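Local coordinates for putative O-acetylhomoserine (Thiol)-lyase (Campylobacter jejuni, PDB 4OC9) that probably makes homocysteine from O-acetylhomoserine and sulfide, using pyridoxal 5'-phosphate as its cofactor, at the interface of chains A and B. Sequence-based numbering; all coordinates share one arbitrary frame. Chains: chain A/B, Putative O-acetylhomoserine (Thiol)-lyase.

Contact 1: the interface of chains A and B. Residues chain A 89, 123, 269-270; chain B 89, 115, 119, 123.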
loop_
_atom_site.group_PDB
_atom_site.type_symbol
_atom_site.label_atom_id
_atom_site.label_comp_id
_atom_site.label_asym_id
_atom_site.label_seq_id
_atom_site.Cartn_x
_atom_site.Cartn_y
_atom_site.Cartn_z
ATOM N N PHE A 89 22.689 5.891 12.748
ATOM C CA PHE A 89 23.105 7.282 12.577
ATOM C C PHE A 89 22.464 8.207 13.638
ATOM O O PHE A 89 23.165 8.925 14.360
ATOM C CB PHE A 89 22.861 7.709 11.126
ATOM C CG PHE A 89 22.971 9.185 10.884
ATOM C CD1 PHE A 89 24.142 9.865 11.155
ATOM C CD2 PHE A 89 21.939 9.867 10.239
ATOM C CE1 PHE A 89 24.242 11.230 10.900
ATOM C CE2 PHE A 89 22.037 11.211 9.971
ATOM C CZ PHE A 89 23.193 11.898 10.304
ATOM N N PHE A 123 31.383 14.996 9.770
ATOM C CA PHE A 123 30.674 15.817 10.724
ATOM C C PHE A 123 31.509 16.084 11.974
ATOM O O PHE A 123 30.992 16.519 13.011
ATOM C CB PHE A 123 29.324 15.193 11.107
ATOM C CG PHE A 123 28.480 14.759 9.926
ATOM C CD1 PHE A 123 28.329 15.572 8.814
ATOM C CD2 PHE A 123 27.670 13.625 10.025
ATOM C CE1 PHE A 123 27.524 15.184 7.754
ATOM C CE2 PHE A 123 26.834 13.257 8.986
ATOM C CZ PHE A 123 26.759 14.032 7.847
ATOM N N ASP A 269 14.494 17.828 11.518
ATOM C CA ASP A 269 15.420 18.516 10.630
ATOM C C ASP A 269 16.166 17.659 9.600
ATOM O O ASP A 269 16.494 18.150 8.526
ATOM C CB ASP A 269 16.430 19.292 11.468
ATOM C CG ASP A 269 15.771 20.286 12.452
ATOM O OD1 ASP A 269 14.554 20.535 12.370
ATOM O OD2 ASP A 269 16.487 20.805 13.338
ATOM N N LEU A 270 16.454 16.401 9.905
ATOM C CA LEU A 270 17.175 15.537 8.955
ATOM C C LEU A 270 16.172 14.698 8.113
ATOM O O LEU A 270 16.475 14.241 7.001
ATOM C CB LEU A 270 18.249 14.674 9.630
ATOM C CG LEU A 270 19.431 15.222 10.437
ATOM C CD1 LEU A 270 20.766 14.447 10.716
ATOM C CD2 LEU A 270 19.768 16.388 9.577
ATOM N N PHE B 89 18.963 18.434 3.403
ATOM C CA PHE B 89 20.108 17.955 4.189
ATOM C C PHE B 89 21.156 17.277 3.285
ATOM O O PHE B 89 22.326 17.656 3.285
ATOM C CB PHE B 89 19.600 17.103 5.340
ATOM C CG PHE B 89 20.655 16.332 6.029
ATOM C CD1 PHE B 89 21.724 16.962 6.607
ATOM C CD2 PHE B 89 20.496 14.958 6.218
ATOM C CE1 PHE B 89 22.692 16.230 7.287
ATOM C CE2 PHE B 89 21.425 14.219 6.903
ATOM C CZ PHE B 89 22.542 14.858 7.445
ATOM N N LEU B 115 17.343 23.739 10.210
ATOM C CA LEU B 115 18.345 22.769 9.736
ATOM C C LEU B 115 19.667 23.411 9.435
ATOM O O LEU B 115 20.727 23.004 9.905
ATOM C CB LEU B 115 17.873 22.116 8.419
ATOM C CG LEU B 115 18.935 21.347 7.631
ATOM C CD1 LEU B 115 19.478 20.169 8.402
ATOM C CD2 LEU B 115 18.423 20.862 6.307
ATOM N N THR B 119 20.868 23.094 13.376
ATOM C CA THR B 119 21.230 21.679 13.301
ATOM C C THR B 119 22.554 21.345 12.619
ATOM O O THR B 119 23.318 20.519 13.136
ATOM C CB THR B 119 20.118 20.887 12.682
ATOM O OG1 THR B 119 18.932 21.149 13.422
ATOM C CG2 THR B 119 20.445 19.402 12.723
ATOM N N PHE B 123 27.439 19.422 13.080
ATOM C CA PHE B 123 28.345 18.713 12.201
ATOM C C PHE B 123 29.507 19.618 11.728
ATOM O O PHE B 123 30.205 19.284 10.763
ATOM C CB PHE B 123 27.609 18.103 11.000
ATOM C CG PHE B 123 26.368 17.313 11.369
ATOM C CD1 PHE B 123 26.368 16.431 12.433
ATOM C CD2 PHE B 123 25.275 17.307 10.513
ATOM C CE1 PHE B 123 25.236 15.684 12.744
ATOM C CE2 PHE B 123 24.136 16.553 10.807
ATOM C CZ PHE B 123 24.111 15.732 11.915
#
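A:Phe123 and B:Phe123 stack on each other, each ring offering one face to its twin. The planes are 26° apart and the centroids 4.2 Å apart, and each CD2 lies above the rim of the other ring, not its middle. Both side chains point the same way, so the stack begins at the beta carbons, where A:Phe123 CB and B:Phe123 CB approach to 3.4 Å. The edge of B:Phe123 takes A:Leu270 CD1 in plane, 3.8 Å from CZ.

A:Leu270 turns both methyls to chain B. CD2 sits over the centre of B:Phe89, a CH-pi contact 3.5 Å from the ring centroid, while CD1 lies between the edge of B:Phe123 and the CZ corner of B:Phe89, 3.7 Å from that CZ. With CG turned beside its own backbone N (chi1 -59°), the leucine carries both branches across. B:Leu115 CD1 meets the end of the A:Leu270 CD2 methyl at 4.0 Å and lies 3.6 Å from the backbone oxygen O of A:Asp269.

One residue earlier the contact turns polar. The hydroxyl OG1 of B:Thr119 donates to carboxylate oxygen OD2 of A:Asp269 at a short 2.5 Å, reaching it on the anti side and 16° out of the carboxylate plane.

A:Asp269 and A:Leu270 end helix 257-270 of chain A, which meets helices 84-93 and 110-119 of chain B. The paired Phe123 residues, in the 3-10 turns 120-123, straddle the two-fold axis.

Contact 2: the interface of chains A and B. Residues chain A 93, 265-266, 270; chain B 119, 122-123.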
loop_
_atom_site.group_PDB
_atom_site.type_symbol
_atom_site.label_atom_id
_atom_site.label_comp_id
_atom_site.label_asym_id
_atom_site.label_seq_id
_atom_site.Cartn_x
_atom_site.Cartn_y
_atom_site.Cartn_z
ATOM N N ILE A 93 24.510 10.433 16.563
ATOM C CA ILE A 93 24.459 11.886 16.554
ATOM C C ILE A 93 23.600 12.434 17.677
ATOM O O ILE A 93 23.759 13.596 18.028
ATOM C CB ILE A 93 23.993 12.486 15.225
ATOM C CG1 ILE A 93 22.555 12.062 14.925
ATOM C CG2 ILE A 93 24.964 12.104 14.125
ATOM C CD1 ILE A 93 22.011 12.593 13.614
ATOM N N THR A 265 14.391 17.084 16.898
ATOM C CA THR A 265 15.580 17.554 16.206
ATOM C C THR A 265 15.996 16.708 14.986
ATOM O O THR A 265 15.941 17.193 13.868
ATOM C CB THR A 265 16.800 17.663 17.170
ATOM O OG1 THR A 265 16.449 18.496 18.280
ATOM C CG2 THR A 265 18.006 18.210 16.460
ATOM N N TRP A 266 16.326 15.439 15.180
ATOM C CA TRP A 266 16.782 14.603 14.058
ATOM C C TRP A 266 15.716 14.245 13.006
ATOM O O TRP A 266 15.994 14.276 11.826
ATOM C CB TRP A 266 17.527 13.402 14.591
ATOM C CG TRP A 266 18.590 13.818 15.613
ATOM C CD1 TRP A 266 18.623 13.486 16.944
ATOM C CD2 TRP A 266 19.656 14.757 15.426
ATOM N NE1 TRP A 266 19.673 14.094 17.565
ATOM C CE2 TRP A 266 20.323 14.884 16.661
ATOM C CE3 TRP A 266 20.115 15.494 14.332
ATOM C CZ2 TRP A 266 21.426 15.700 16.831
ATOM C CZ3 TRP A 266 21.224 16.304 14.496
ATOM C CH2 TRP A 266 21.870 16.401 15.736
ATOM N N LEU A 270 16.454 16.401 9.905
ATOM C CA LEU A 270 17.175 15.537 8.955
ATOM C C LEU A 270 16.172 14.698 8.113
ATOM O O LEU A 270 16.475 14.241 7.001
ATOM C CB LEU A 270 18.249 14.674 9.630
ATOM C CG LEU A 270 19.431 15.222 10.437
ATOM C CD1 LEU A 270 20.766 14.447 10.716
ATOM C CD2 LEU A 270 19.768 16.388 9.577
ATOM N N THR B 119 20.868 23.094 13.376
ATOM C CA THR B 119 21.230 21.679 13.301
ATOM C C THR B 119 22.554 21.345 12.619
ATOM O O THR B 119 23.318 20.519 13.136
ATOM C CB THR B 119 20.118 20.887 12.682
ATOM O OG1 THR B 119 18.932 21.149 13.422
ATOM C CG2 THR B 119 20.445 19.402 12.723
ATOM N N ASN B 122 26.084 21.208 14.623
ATOM C CA ASN B 122 26.478 19.936 15.240
ATOM C C ASN B 122 27.445 19.158 14.378
ATOM O O ASN B 122 28.209 18.334 14.883
ATOM C CB ASN B 122 25.250 19.087 15.511
ATOM C CG ASN B 122 24.384 19.678 16.600
ATOM O OD1 ASN B 122 24.864 19.902 17.700
ATOM N ND2 ASN B 122 23.101 19.862 16.330
ATOM N N PHE B 123 27.439 19.422 13.080
ATOM C CA PHE B 123 28.345 18.713 12.201
ATOM C C PHE B 123 29.507 19.618 11.728
ATOM O O PHE B 123 30.205 19.284 10.763
ATOM C CB PHE B 123 27.609 18.103 11.000
ATOM C CG PHE B 123 26.368 17.313 11.369
ATOM C CD1 PHE B 123 26.368 16.431 12.433
ATOM C CD2 PHE B 123 25.275 17.307 10.513
ATOM C CE1 PHE B 123 25.236 15.684 12.744
ATOM C CE2 PHE B 123 24.136 16.553 10.807
ATOM C CZ PHE B 123 24.111 15.732 11.915
#
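A:Trp266 points its six-membered ring at B:Thr119 because CG lies beside the tryptophan's own backbone N (chi1 -50°) and the indole is turned by a chi2 of 116°. On the other side, B:Thr119 sets its methyl CG2 anti to the backbone N. That choice separates the two branches of the threonine: CG2 faces the indole, and the hydroxyl is left for chain A's aspartate. The methyl meets the far rim of the indole, with B:Thr119 CG2 3.7 Å from A:Trp266 CZ3.

The same rim carbon serves a second neighbour. B:Phe123 comes from the opposite direction and brings its CZ to 3.9 Å from A:Trp266 CZ3, so one corner of the indole touches both a methyl and the CZ corner of a phenyl ring. A:Ile93 reaches the phenylalanine one carbon round the ring, its branch methyl CG2 lying 3.8 Å from B:Phe123 CE1.

Within chain A the indole is sandwiched on both faces. A:Ile93 CD1, at the end of an extended branch, lies 3.5 Å above the plane of A:Trp266, out toward the rim. The methyl CG2 of A:Thr265 covers the opposite face, 3.9 Å from the plane and over its centre. This sandwich should limit tilting of the ring and keep its benzo edge directed at chain B, with the pyrrole nitrogen NE1 on the side away from that edge. Besides covering one indole face, A:Ile93 CD1 comes within 4.1 Å of B:Phe123 CZ, next to the CG2 contact.

B:Asn122 adds a polar group to this mostly apolar patch, its amide plane 60° from the indole. The amide nitrogen ND2 of B:Asn122 stands 3.7 Å from A:Trp266 CH2 while making a weak hydrogen bond back to the carbonyl oxygen of B:Thr119.

Contact 1 and contact 2 are neighbouring parts of one continuous patch, the centres of their C-alpha atoms about 4 Å apart. They share A:Leu270, B:Thr119 and B:Phe123, and in both of them helix 257-270 of chain A packs against helix 110-119 and the 3-10 turn 120-123 of chain B. Contact 1 lies toward the end of the chain A helix, contact 2 about one turn earlier. Because the interface is two-fold symmetric, both recur with the chains exchanged. Trans-sulfuration enzymes are commonly tetramers of two dimers; the A-B pair may be one such dimer or the contact between dimers, which these contacts alone do not decide.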